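Local coordinates for alginate biosynthesis protein AlgJ (Pseudomonas putida, PDB 4O8V) that probably acts with AlgI and AlgF in an inner-membrane complex to add acetyl groups at the O-2 and O-3 positions of mannuronate residues in alginate, at residues H52-V57 / N264-V269; V57-P62 / V269-F274; P100-P105 / Q133-A138; P149-T154 / A234-V239; G157-Y162 / P183-K188. All blocks are in the same frame, centred on the assembly; numbering follows the deposited sequence. Where two conformers were deposited one is given.

Contact 1. Residues H52-V57 / N264-V269; sequences HGSQLV and NAAPQV
Segments H52-V57 and N264-V269 run nearly the same way, 22° apart where they touch, and Q55 pairs with V269 as the first parallel bridge at one end of a sheet. The backbone bond from Q55 N to Q268 O measures 2.9 Å and is almost straight at 173°. V269 CA approaches Q55 O at 3.3 Å in a CA-H...O contact. Just before the sheet proper, a side-chain bond precedes the backbone ones. S54 OG stands anti to its own carbonyl carbon (chi1 -63°), which lets it donate to P267 O at 2.7 Å, in the carbonyl plane and on a lone pair. The same oxygen is approached by S54 CA at 3.4 Å, a lesser CA-H...O contact beside the one hydrogen bond. Next to this hydroxyl sits A266 CB, 3.4 Å from H52 O. The methyl also meets the H52 side chain, CB against CB. The imidazole of H52 has partners of its own: ND1 bonds to T48 O, and the ring meets that of F262. At the other end V57 CG2 and V269 CG1 touch at 3.9 Å, the two valines crossing obliquely. G53, with positive phi, is the C-prime residue of the Schellman motif ending helix 31-51, so the contact covers the turn from that helix into strand 55-61. Across from it, the loop after helix 260-264 becomes strand 269-275, with L144 lying against both V57 and V269.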
# COMPACT_ATOMS: atom_id res chain seq x y z
N HIS A 52 -20.00 -10.66 4.34
CA HIS A 52 -19.81 -11.71 3.36
C HIS A 52 -18.86 -12.79 3.86
O HIS A 52 -18.48 -13.68 3.12
CB HIS A 52 -19.27 -11.12 2.05
CG HIS A 52 -20.30 -10.35 1.28
ND1 HIS A 52 -20.86 -9.19 1.77
CD2 HIS A 52 -20.89 -10.58 0.09
CE1 HIS A 52 -21.75 -8.74 0.91
NE2 HIS A 52 -21.79 -9.56 -0.12
N GLY A 53 -18.46 -12.67 5.13
CA GLY A 53 -17.57 -13.63 5.74
C GLY A 53 -16.09 -13.44 5.44
O GLY A 53 -15.32 -14.39 5.58
N SER A 54 -15.71 -12.24 5.00
CA SER A 54 -14.30 -11.90 4.73
C SER A 54 -13.70 -11.02 5.83
O SER A 54 -14.30 -10.01 6.22
CB SER A 54 -14.15 -11.15 3.40
OG SER A 54 -14.54 -11.95 2.31
N GLN A 55 -12.53 -11.41 6.32
CA GLN A 55 -11.79 -10.62 7.30
C GLN A 55 -10.87 -9.62 6.62
O GLN A 55 -10.06 -9.99 5.76
CB GLN A 55 -10.97 -11.52 8.23
CG GLN A 55 -11.79 -12.39 9.17
CD GLN A 55 -12.49 -11.58 10.25
OE1 GLN A 55 -12.13 -10.43 10.53
NE2 GLN A 55 -13.49 -12.19 10.88
N LEU A 56 -11.00 -8.36 7.01
CA LEU A 56 -10.16 -7.31 6.45
C LEU A 56 -8.87 -7.16 7.23
O LEU A 56 -8.90 -7.06 8.46
CB LEU A 56 -10.89 -5.98 6.46
CG LEU A 56 -10.04 -4.77 6.04
CD1 LEU A 56 -9.47 -4.92 4.62
CD2 LEU A 56 -10.86 -3.49 6.19
N VAL A 57 -7.76 -7.16 6.51
CA VAL A 57 -6.48 -6.80 7.10
C VAL A 57 -5.97 -5.58 6.33
O VAL A 57 -5.57 -5.66 5.15
CB VAL A 57 -5.45 -7.94 7.03
CG1 VAL A 57 -4.12 -7.49 7.66
CG2 VAL A 57 -5.96 -9.19 7.70
N ASN A 264 -19.43 -13.92 -5.61
CA ASN A 264 -19.65 -15.35 -5.82
C ASN A 264 -18.68 -16.25 -5.08
O ASN A 264 -18.86 -17.47 -5.05
CB ASN A 264 -19.58 -15.67 -7.31
CG ASN A 264 -20.84 -15.27 -8.05
OD1 ASN A 264 -21.94 -15.41 -7.52
ND2 ASN A 264 -20.68 -14.77 -9.27
N ALA A 265 -17.66 -15.66 -4.47
CA ALA A 265 -16.65 -16.45 -3.78
C ALA A 265 -15.83 -15.54 -2.87
O ALA A 265 -14.65 -15.28 -3.13
N ALA A 266 -16.46 -15.05 -1.81
CA ALA A 266 -15.77 -14.19 -0.85
C ALA A 266 -14.63 -14.95 -0.19
O ALA A 266 -14.79 -16.07 0.27
CB ALA A 266 -16.75 -13.66 0.20
N PRO A 267 -13.44 -14.34 -0.16
CA PRO A 267 -12.25 -14.96 0.41
C PRO A 267 -12.30 -14.96 1.94
O PRO A 267 -13.10 -14.23 2.52
CB PRO A 267 -11.12 -14.06 -0.10
CG PRO A 267 -11.75 -12.75 -0.26
CD PRO A 267 -13.15 -13.00 -0.73
N GLN A 268 -11.49 -15.79 2.59
CA GLN A 268 -11.37 -15.71 4.04
C GLN A 268 -10.77 -14.37 4.50
O GLN A 268 -11.19 -13.82 5.51
CB GLN A 268 -10.54 -16.87 4.58
CG GLN A 268 -11.20 -18.21 4.31
CD GLN A 268 -10.40 -19.37 4.82
OE1 GLN A 268 -9.54 -19.21 5.67
NE2 GLN A 268 -10.68 -20.56 4.31
N VAL A 269 -9.77 -13.88 3.76
CA VAL A 269 -9.03 -12.68 4.13
C VAL A 269 -8.87 -11.76 2.93
O VAL A 269 -8.54 -12.21 1.83
CB VAL A 269 -7.62 -13.04 4.70
CG1 VAL A 269 -6.75 -11.79 4.89
CG2 VAL A 269 -7.75 -13.80 5.99

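Contact 2. Residues V57-P62 / V269-F274; sequences VLAIVP and VVVWEF
V57 and W272 are joined by a backbone bond where strands 55-61 and 269-275 pair in parallel, V57 opposite V271; the strand axes come within 4.5 Å and diverge by 20°. The polar part is wholly backbone. V57 gives its N-H to V270 O at 2.8 Å and takes that of W272 on its own oxygen; A59 repeats the pattern two residues on, donating to W272 O at 2.7 Å and accepting from F274 N. The last bond, V61 N to F274 O, is longer at 3.2 Å and more bent, with the donor well above the carbonyl plane.

Apolar contacts gather on the face carrying L58, W272 and F274. The second torsion of L58 (chi2 63°) sets CD1 above one face of the W272 ring, toward the rim and 4.0 Å from W272 CE3, and also against F274 CB at 3.8 Å. F274 CD2 lies over the same face of the indole, likewise offset toward its rim. On the face bearing A59 and E273, the contact is aliphatic: V61 CG2 meets E273 CG at 3.8 Å.

Beyond that methylene the E273 chain bends, and its carboxylate is hydrogen-bonded to the hydroxyls of T217 and S220; the E273 side chain is about 7 Å from that of S218, the nucleophile by similarity. One face of the pairing is thus apolar and meets helices 31-51 and 84-94; the other carries a buried acid, satisfied by hydroxyls, toward the probable active site.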
# COMPACT_ATOMS: atom_id res chain seq x y z
N VAL A 57 -7.76 -7.16 6.51
CA VAL A 57 -6.48 -6.80 7.10
C VAL A 57 -5.97 -5.58 6.33
O VAL A 57 -5.57 -5.66 5.15
CB VAL A 57 -5.45 -7.94 7.03
CG1 VAL A 57 -4.12 -7.49 7.66
CG2 VAL A 57 -5.96 -9.19 7.70
N LEU A 58 -6.06 -4.42 6.98
CA LEU A 58 -5.66 -3.16 6.37
C LEU A 58 -4.15 -3.04 6.49
O LEU A 58 -3.61 -3.25 7.57
CB LEU A 58 -6.36 -1.98 7.06
CG LEU A 58 -6.06 -0.58 6.51
CD1 LEU A 58 -6.54 -0.45 5.05
CD2 LEU A 58 -6.74 0.46 7.40
N ALA A 59 -3.49 -2.70 5.38
CA ALA A 59 -2.03 -2.59 5.36
C ALA A 59 -1.65 -1.14 5.09
O ALA A 59 -1.57 -0.69 3.94
CB ALA A 59 -1.43 -3.51 4.32
N ILE A 60 -1.47 -0.38 6.17
CA ILE A 60 -1.17 1.06 6.04
C ILE A 60 0.32 1.21 5.73
O ILE A 60 1.15 0.91 6.57
CB ILE A 60 -1.53 1.84 7.34
CG1 ILE A 60 -3.02 1.71 7.68
CG2 ILE A 60 -1.15 3.34 7.20
CD1 ILE A 60 -3.33 2.19 9.11
N VAL A 61 0.66 1.64 4.51
CA VAL A 61 2.07 1.79 4.14
C VAL A 61 2.59 3.15 4.60
O VAL A 61 2.04 4.18 4.26
CB VAL A 61 2.29 1.66 2.63
CG1 VAL A 61 3.81 1.58 2.30
CG2 VAL A 61 1.57 0.42 2.11
N PRO A 62 3.67 3.15 5.40
CA PRO A 62 4.18 4.45 5.83
C PRO A 62 4.76 5.24 4.67
O PRO A 62 5.20 4.64 3.68
CB PRO A 62 5.27 4.07 6.84
CG PRO A 62 5.71 2.71 6.44
CD PRO A 62 4.44 2.03 5.94
N VAL A 269 -9.77 -13.88 3.76
CA VAL A 269 -9.03 -12.68 4.13
C VAL A 269 -8.87 -11.76 2.93
O VAL A 269 -8.54 -12.21 1.83
CB VAL A 269 -7.62 -13.04 4.70
CG1 VAL A 269 -6.75 -11.79 4.89
CG2 VAL A 269 -7.75 -13.80 5.99
N VAL A 270 -9.10 -10.46 3.14
CA VAL A 270 -8.75 -9.46 2.15
C VAL A 270 -7.64 -8.57 2.73
O VAL A 270 -7.81 -7.95 3.78
CB VAL A 270 -9.94 -8.59 1.75
CG1 VAL A 270 -9.49 -7.45 0.81
CG2 VAL A 270 -11.03 -9.43 1.11
N VAL A 271 -6.51 -8.54 2.04
CA VAL A 271 -5.43 -7.64 2.42
C VAL A 271 -5.62 -6.36 1.62
O VAL A 271 -5.66 -6.39 0.38
CB VAL A 271 -4.04 -8.24 2.15
CG1 VAL A 271 -2.93 -7.19 2.39
CG2 VAL A 271 -3.80 -9.45 2.99
N TRP A 272 -5.76 -5.23 2.32
CA TRP A 272 -6.03 -3.95 1.67
C TRP A 272 -4.84 -3.01 1.90
O TRP A 272 -4.67 -2.48 3.00
CB TRP A 272 -7.30 -3.32 2.22
CG TRP A 272 -7.74 -2.09 1.49
CD1 TRP A 272 -7.20 -1.56 0.34
CD2 TRP A 272 -8.85 -1.24 1.85
NE1 TRP A 272 -7.91 -0.44 -0.03
CE2 TRP A 272 -8.91 -0.21 0.88
CE3 TRP A 272 -9.77 -1.25 2.89
CZ2 TRP A 272 -9.89 0.80 0.92
CZ3 TRP A 272 -10.74 -0.24 2.94
CH2 TRP A 272 -10.78 0.77 1.95
N GLU A 273 -4.05 -2.81 0.86
CA GLU A 273 -2.86 -1.96 0.93
C GLU A 273 -3.26 -0.50 0.65
O GLU A 273 -3.87 -0.18 -0.38
CB GLU A 273 -1.80 -2.48 -0.04
CG GLU A 273 -0.69 -1.48 -0.33
CD GLU A 273 -0.89 -0.75 -1.65
OE1 GLU A 273 -1.15 -1.41 -2.69
OE2 GLU A 273 -0.75 0.50 -1.66
N PHE A 274 -2.94 0.37 1.61
CA PHE A 274 -3.47 1.73 1.67
C PHE A 274 -2.35 2.64 2.19
O PHE A 274 -2.14 2.76 3.40
CB PHE A 274 -4.71 1.78 2.60
CG PHE A 274 -5.58 3.00 2.43
CD1 PHE A 274 -5.05 4.28 2.47
CD2 PHE A 274 -6.97 2.86 2.21
CE1 PHE A 274 -5.88 5.41 2.33
CE2 PHE A 274 -7.80 3.97 2.04
CZ PHE A 274 -7.25 5.25 2.09

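Contact 3. Residues P100-P105 / Q133-A138; sequences PDLMAP and QALAEA
A134 meets P105 and L102 with its one methyl, and the contact is best followed from there along helix 125-141. Its CB lies 3.8 Å from P105 CG, in the first turn of helix 103-109, and 3.9 Å from L102 CD2, so a single carbon touches both a proline ring and a leucine branch, from directions about a right angle apart. One residue on, the end of the L135 side chain reaches the loop. Its CG, anti to the carbonyl carbon (chi1 -68°), rests 3.9 Å from L102 CD2, and the two leucines cross at about a right angle. The CD2 branch of L135 goes on to P100 CG at 4.0 Å, again at about a right angle. One turn after A134 comes A138, whose CB packs on the ring of P100: P100 CG is 3.5 Å away and P100 CB slightly further. The helix therefore presents an alanine, a leucine and an alanine, with no hydrogen bond passing to the other segment. The first segment has its own capping bond. D101 OD2 accepts from A104 N at 2.8 Å, met on the syn side of the carboxylate, at the start of helix 103-109, while D101 OD1 is bound by the hydroxyl of Y85. Beneath the leucines lies the parallel sheet: P100 and L135 both reach V57 of strand 55-61, and L102 and L135 both reach A59. Helix 125-141 thus lies over the face of strand 55-61, the outermost strand of the sheet, with helix 227-235 on another side through A136 against A234 and L235.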
# COMPACT_ATOMS: atom_id res chain seq x y z
N PRO A 100 -2.21 -4.08 11.15
CA PRO A 100 -0.89 -4.38 11.73
C PRO A 100 0.13 -3.28 11.45
O PRO A 100 0.10 -2.63 10.40
CB PRO A 100 -0.49 -5.68 11.03
CG PRO A 100 -1.82 -6.31 10.63
CD PRO A 100 -2.67 -5.13 10.23
N ASP A 101 1.04 -3.08 12.39
CA ASP A 101 2.04 -2.03 12.22
C ASP A 101 3.13 -2.44 11.24
O ASP A 101 3.83 -3.43 11.45
CB ASP A 101 2.66 -1.69 13.57
CG ASP A 101 3.69 -0.57 13.45
OD1 ASP A 101 3.29 0.61 13.38
OD2 ASP A 101 4.88 -0.88 13.39
N LEU A 102 3.26 -1.69 10.15
CA LEU A 102 4.30 -1.98 9.15
C LEU A 102 5.53 -1.08 9.31
O LEU A 102 6.63 -1.41 8.84
CB LEU A 102 3.75 -1.82 7.74
CG LEU A 102 2.56 -2.72 7.37
CD1 LEU A 102 2.19 -2.42 5.93
CD2 LEU A 102 2.91 -4.19 7.56
N MSE A 103 5.34 0.06 9.96
CA MSE A 103 6.44 1.00 10.14
C MSE A 103 7.60 0.42 10.97
O MSE A 103 8.76 0.49 10.56
CB MSE A 103 5.93 2.28 10.79
CG MSE A 103 6.98 3.13 11.44
SE MSE A 103 7.55 4.43 10.15
N ALA A 104 7.31 -0.17 12.14
CA ALA A 104 8.40 -0.70 12.97
C ALA A 104 9.23 -1.77 12.24
O ALA A 104 10.46 -1.67 12.22
CB ALA A 104 7.86 -1.23 14.30
N PRO A 105 8.58 -2.78 11.62
CA PRO A 105 9.48 -3.71 10.92
C PRO A 105 10.21 -3.10 9.71
O PRO A 105 11.38 -3.45 9.51
CB PRO A 105 8.55 -4.86 10.50
CG PRO A 105 7.16 -4.31 10.57
CD PRO A 105 7.19 -3.27 11.65
N GLN A 133 5.81 -10.13 5.45
CA GLN A 133 6.07 -10.98 6.59
C GLN A 133 5.36 -10.48 7.85
O GLN A 133 4.87 -11.30 8.65
CB GLN A 133 7.58 -11.12 6.85
CG GLN A 133 8.20 -12.18 5.96
CD GLN A 133 9.71 -12.10 5.87
OE1 GLN A 133 10.31 -11.06 6.16
NE2 GLN A 133 10.33 -13.19 5.45
N ALA A 134 5.34 -9.16 8.06
CA ALA A 134 4.65 -8.59 9.20
C ALA A 134 3.15 -8.90 9.11
O ALA A 134 2.52 -9.23 10.11
CB ALA A 134 4.85 -7.07 9.28
N LEU A 135 2.60 -8.76 7.92
CA LEU A 135 1.18 -9.03 7.74
C LEU A 135 0.88 -10.52 7.99
O LEU A 135 -0.09 -10.86 8.67
CB LEU A 135 0.72 -8.57 6.34
CG LEU A 135 0.73 -7.07 6.09
CD1 LEU A 135 0.61 -6.75 4.58
CD2 LEU A 135 -0.42 -6.42 6.86
N ALA A 136 1.74 -11.41 7.50
CA ALA A 136 1.54 -12.84 7.71
C ALA A 136 1.63 -13.24 9.18
O ALA A 136 0.89 -14.11 9.62
CB ALA A 136 2.54 -13.64 6.89
N GLU A 137 2.53 -12.61 9.94
CA GLU A 137 2.62 -12.87 11.37
C GLU A 137 1.29 -12.52 12.04
O GLU A 137 0.76 -13.31 12.84
CB GLU A 137 3.75 -12.06 12.03
CG GLU A 137 3.98 -12.45 13.49
CD GLU A 137 4.99 -11.55 14.21
OE1 GLU A 137 5.78 -10.85 13.54
OE2 GLU A 137 4.98 -11.55 15.46
N ALA A 138 0.76 -11.36 11.69
CA ALA A 138 -0.48 -10.89 12.28
C ALA A 138 -1.64 -11.82 11.91
O ALA A 138 -2.44 -12.18 12.76
CB ALA A 138 -0.77 -9.47 11.85

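Contact 4. Residues P149-T154 / A234-V239; sequences PQAFIT and ALRSDV
R236 comes up against P149 and Q150 because its backbone takes positive phi (49°), the C-prime position of a Schellman motif that ends helix 227-235, and because its chain bends at chi3 (92°), which sets NE. The turn presents R236 O to Q150 N, which donates to it at 2.9 Å in a nearly straight bond of 170°, from well above the carbonyl plane. The same oxygen lies 3.5 Å from P149 CA, a CA-H...O contact. Beyond the bend, the guanidinium comes obliquely to the proline, its NH1 3.3 Å from P149 CB. F152 approaches the following peptide: its CE1 is 3.5 Å from S237 O and its CZ 3.9 Å from D238 CA. A water joins Q150 OE1 to the backbone N of D238, accepting from D238 N at 2.8 Å and donating to Q150 OE1 over a long 3.3 Å. At this surface contact, therefore, the end of helix 227-235 is joined to the lead-in of strand 152-162 mainly by backbone polarity, direct at R236 and water-borne at D238, while the guanidinium lies against P149 and forms no salt bridge with a carboxylate across the segments.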
# COMPACT_ATOMS: atom_id res chain seq x y z
N PRO A 149 -1.87 -25.45 4.22
CA PRO A 149 -0.82 -24.54 3.78
C PRO A 149 -0.34 -24.92 2.40
O PRO A 149 -0.25 -26.11 2.09
CB PRO A 149 0.29 -24.74 4.83
CG PRO A 149 -0.38 -25.39 5.99
CD PRO A 149 -1.48 -26.22 5.41
N GLN A 150 -0.08 -23.93 1.56
CA GLN A 150 0.54 -24.19 0.27
C GLN A 150 1.91 -23.52 0.27
O GLN A 150 2.04 -22.38 0.68
CB GLN A 150 -0.31 -23.67 -0.88
CG GLN A 150 0.26 -24.07 -2.24
CD GLN A 150 -0.63 -23.68 -3.40
OE1 GLN A 150 -1.46 -22.78 -3.29
NE2 GLN A 150 -0.47 -24.37 -4.53
N ALA A 151 2.92 -24.23 -0.20
CA ALA A 151 4.28 -23.68 -0.15
C ALA A 151 4.63 -22.93 -1.43
O ALA A 151 4.24 -23.32 -2.54
CB ALA A 151 5.28 -24.79 0.10
N PHE A 152 5.39 -21.85 -1.28
CA PHE A 152 5.83 -21.09 -2.44
C PHE A 152 7.33 -20.88 -2.30
O PHE A 152 7.84 -20.84 -1.19
CB PHE A 152 5.10 -19.74 -2.55
CG PHE A 152 3.65 -19.87 -2.92
CD1 PHE A 152 2.70 -20.21 -1.96
CD2 PHE A 152 3.23 -19.65 -4.22
CE1 PHE A 152 1.38 -20.33 -2.30
CE2 PHE A 152 1.91 -19.77 -4.57
CZ PHE A 152 0.98 -20.11 -3.60
N ILE A 153 8.01 -20.73 -3.43
CA ILE A 153 9.43 -20.41 -3.43
C ILE A 153 9.66 -19.12 -4.21
O ILE A 153 9.14 -18.94 -5.32
CB ILE A 153 10.27 -21.55 -4.05
CG1 ILE A 153 10.29 -22.76 -3.11
CG2 ILE A 153 11.68 -21.07 -4.34
CD1 ILE A 153 10.90 -24.05 -3.69
N THR A 154 10.41 -18.20 -3.61
CA THR A 154 10.77 -16.94 -4.27
C THR A 154 12.22 -17.02 -4.73
O THR A 154 13.08 -17.40 -3.95
CB THR A 154 10.58 -15.73 -3.33
OG1 THR A 154 9.18 -15.59 -3.04
CG2 THR A 154 11.11 -14.43 -3.97
N ALA A 234 4.71 -15.81 2.36
CA ALA A 234 4.68 -15.62 3.80
C ALA A 234 3.43 -16.26 4.41
O ALA A 234 3.50 -16.91 5.47
CB ALA A 234 4.76 -14.12 4.15
N LEU A 235 2.29 -16.12 3.73
CA LEU A 235 1.03 -16.68 4.19
C LEU A 235 0.92 -18.18 3.96
O LEU A 235 0.04 -18.83 4.53
CB LEU A 235 -0.15 -16.00 3.49
CG LEU A 235 -0.35 -14.51 3.80
CD1 LEU A 235 -1.33 -13.91 2.80
CD2 LEU A 235 -0.86 -14.38 5.23
N ARG A 236 1.81 -18.73 3.13
CA ARG A 236 1.66 -20.11 2.66
C ARG A 236 0.23 -20.32 2.14
O ARG A 236 -0.50 -21.26 2.55
CB ARG A 236 2.01 -21.11 3.78
CG ARG A 236 3.41 -20.86 4.36
CD ARG A 236 3.80 -21.89 5.38
NE ARG A 236 4.52 -22.98 4.75
CZ ARG A 236 4.31 -24.26 5.01
NH1 ARG A 236 3.40 -24.62 5.90
NH2 ARG A 236 5.03 -25.18 4.37
N SER A 237 -0.15 -19.43 1.24
CA SER A 237 -1.51 -19.44 0.68
C SER A 237 -1.56 -18.83 -0.72
O SER A 237 -0.80 -17.91 -1.02
CB SER A 237 -2.46 -18.67 1.59
OG SER A 237 -3.77 -18.64 1.03
N ASP A 238 -2.42 -19.35 -1.59
CA ASP A 238 -2.59 -18.65 -2.86
C ASP A 238 -3.27 -17.33 -2.54
O ASP A 238 -3.95 -17.20 -1.52
CB ASP A 238 -3.40 -19.46 -3.88
CG ASP A 238 -3.28 -18.91 -5.31
OD1 ASP A 238 -2.44 -18.02 -5.55
OD2 ASP A 238 -4.01 -19.39 -6.20
N VAL A 239 -3.03 -16.33 -3.39
CA VAL A 239 -3.55 -14.98 -3.22
C VAL A 239 -3.95 -14.45 -4.59
O VAL A 239 -3.16 -14.56 -5.54
CB VAL A 239 -2.52 -14.00 -2.58
CG1 VAL A 239 -3.15 -12.63 -2.39
CG2 VAL A 239 -1.99 -14.52 -1.24
O HOH W 1 -3.69 -21.75 -1.14

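Contact 5. Residues G157-Y162 / P183-K188; sequences GNTAPY and PDNLQK
Y162 and L186 stand side by side on one face of a two-stranded antiparallel sheet, pointing the same way, each with its CG anti to the backbone N (chi1 178° for Y162). Y162 CB and L186 CB are 3.7 Å apart. Further out, L186 CD2 lies 4.0 Å from Y162 CD1, obliquely to the ring. On the other face T159 and Q187 form a non-hydrogen-bonded pair. T159 OG1 lies 3.5 Å from Q187 CB, and the T159 CG2 branch meets N185 CB at 3.8 Å, those two side chains crossing at about a right angle. A water completes this side: it donates to G157 O, takes a hydrogen bond from Q187 NE2, and pairs with T159 OG1 at 2.9 Å. The side chains of P161 and N185 diverge, though N185 OD1 still lies near P161 CA.

The frame for these orientations is a row of backbone bonds: G157 N to K188 O, the straight return K188 N to N158 O, A160 and L186 joined in both directions, and Y162 N to D184 O at 2.9 Å.

Chemically the two faces part company: one has a water-bridged polar group; the other carries Y162, L186 and D184. Y162 comes within about 3 Å of the side chain of D120, an active-site residue by similarity, and H224 lies against its ring. The two-stranded sheet thus meets the likely catalytic region through Y162, with D184 bonding R118 N and T119 OG1 nearby.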
# COMPACT_ATOMS: atom_id res chain seq x y z
N GLY A 157 16.44 -13.00 -9.17
CA GLY A 157 17.09 -13.00 -10.46
C GLY A 157 18.18 -11.94 -10.55
O GLY A 157 18.87 -11.64 -9.58
N ASN A 158 18.34 -11.36 -11.73
CA ASN A 158 19.40 -10.39 -11.96
C ASN A 158 19.02 -9.02 -11.41
O ASN A 158 17.86 -8.76 -11.11
CB ASN A 158 19.72 -10.30 -13.45
CG ASN A 158 20.33 -11.57 -13.99
OD1 ASN A 158 20.91 -12.37 -13.24
ND2 ASN A 158 20.19 -11.79 -15.30
N THR A 159 20.02 -8.15 -11.26
CA THR A 159 19.79 -6.77 -10.88
C THR A 159 20.16 -5.87 -12.07
O THR A 159 21.16 -6.13 -12.75
CB THR A 159 20.64 -6.39 -9.65
OG1 THR A 159 20.19 -7.12 -8.50
CG2 THR A 159 20.59 -4.88 -9.36
N ALA A 160 19.35 -4.84 -12.32
CA ALA A 160 19.56 -3.91 -13.44
C ALA A 160 19.09 -2.52 -13.04
O ALA A 160 18.28 -2.38 -12.11
CB ALA A 160 18.81 -4.39 -14.70
N PRO A 161 19.58 -1.48 -13.75
CA PRO A 161 19.09 -0.14 -13.42
C PRO A 161 17.58 0.02 -13.60
O PRO A 161 16.96 -0.68 -14.41
CB PRO A 161 19.83 0.77 -14.43
CG PRO A 161 21.02 -0.00 -14.86
CD PRO A 161 20.61 -1.46 -14.81
N TYR A 162 17.01 0.94 -12.84
CA TYR A 162 15.58 1.20 -12.90
C TYR A 162 15.34 2.72 -12.77
O TYR A 162 15.80 3.33 -11.81
CB TYR A 162 14.85 0.43 -11.80
CG TYR A 162 13.36 0.69 -11.79
CD1 TYR A 162 12.53 0.12 -12.74
CD2 TYR A 162 12.79 1.56 -10.85
CE1 TYR A 162 11.17 0.39 -12.76
CE2 TYR A 162 11.42 1.83 -10.87
CZ TYR A 162 10.63 1.24 -11.81
OH TYR A 162 9.27 1.50 -11.82
N PRO A 183 19.94 6.44 -11.73
CA PRO A 183 18.88 5.43 -11.58
C PRO A 183 19.10 4.57 -10.34
O PRO A 183 20.25 4.34 -9.95
CB PRO A 183 19.01 4.59 -12.85
CG PRO A 183 19.75 5.44 -13.81
CD PRO A 183 20.65 6.31 -13.01
N ASP A 184 18.01 4.08 -9.75
CA ASP A 184 18.09 3.02 -8.75
C ASP A 184 18.60 1.74 -9.40
O ASP A 184 18.67 1.64 -10.62
CB ASP A 184 16.71 2.72 -8.13
CG ASP A 184 16.34 3.69 -7.02
OD1 ASP A 184 16.74 3.46 -5.85
OD2 ASP A 184 15.62 4.66 -7.31
N ASN A 185 18.95 0.76 -8.56
CA ASN A 185 19.14 -0.60 -9.03
C ASN A 185 17.96 -1.42 -8.53
O ASN A 185 17.45 -1.17 -7.44
CB ASN A 185 20.46 -1.18 -8.52
CG ASN A 185 21.64 -0.74 -9.35
OD1 ASN A 185 21.51 -0.47 -10.55
ND2 ASN A 185 22.81 -0.69 -8.73
N LEU A 186 17.52 -2.37 -9.35
CA LEU A 186 16.36 -3.19 -9.02
C LEU A 186 16.61 -4.67 -9.25
O LEU A 186 16.98 -5.09 -10.35
CB LEU A 186 15.13 -2.72 -9.84
CG LEU A 186 13.92 -3.66 -9.67
CD1 LEU A 186 13.38 -3.56 -8.22
CD2 LEU A 186 12.83 -3.32 -10.72
N GLN A 187 16.42 -5.47 -8.20
CA GLN A 187 16.59 -6.91 -8.32
C GLN A 187 15.26 -7.56 -8.72
O GLN A 187 14.23 -7.31 -8.11
CB GLN A 187 17.07 -7.52 -7.00
CG GLN A 187 17.36 -9.00 -7.13
CD GLN A 187 17.81 -9.63 -5.83
OE1 GLN A 187 17.08 -9.63 -4.83
NE2 GLN A 187 19.01 -10.19 -5.83
N LYS A 188 15.29 -8.36 -9.77
CA LYS A 188 14.11 -9.11 -10.17
C LYS A 188 13.83 -10.19 -9.12
O LYS A 188 14.74 -10.91 -8.72
CB LYS A 188 14.32 -9.77 -11.54
CG LYS A 188 13.06 -10.44 -12.08
CD LYS A 188 13.35 -11.26 -13.33
CE LYS A 188 12.13 -12.06 -13.76
NZ LYS A 188 10.91 -11.21 -13.77
O HOH W 2 20.72 -9.92 -8.41

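Contact 2 is the buried centre of the set; contacts 1 and 3 are partly buried, and contacts 4 and 5 lie on the surface. Contacts 1 and 2 continue one another along strands 55-61 and 269-275, sharing V57 and V269, yet the first adds a serine hydroxyl before the strands settle into regular backbone pairing. Contact 3 covers the same sheet with alkyl groups alone, and its A136 touches A234 in the helix end of contact 4. Contacts 4 and 5 sit on strand 152-162, where waters and backbone bonds accompany apolar packing. Contacts 2 and 5 reach toward the probable active site from different sheets, one through an acid, the other through a tyrosine.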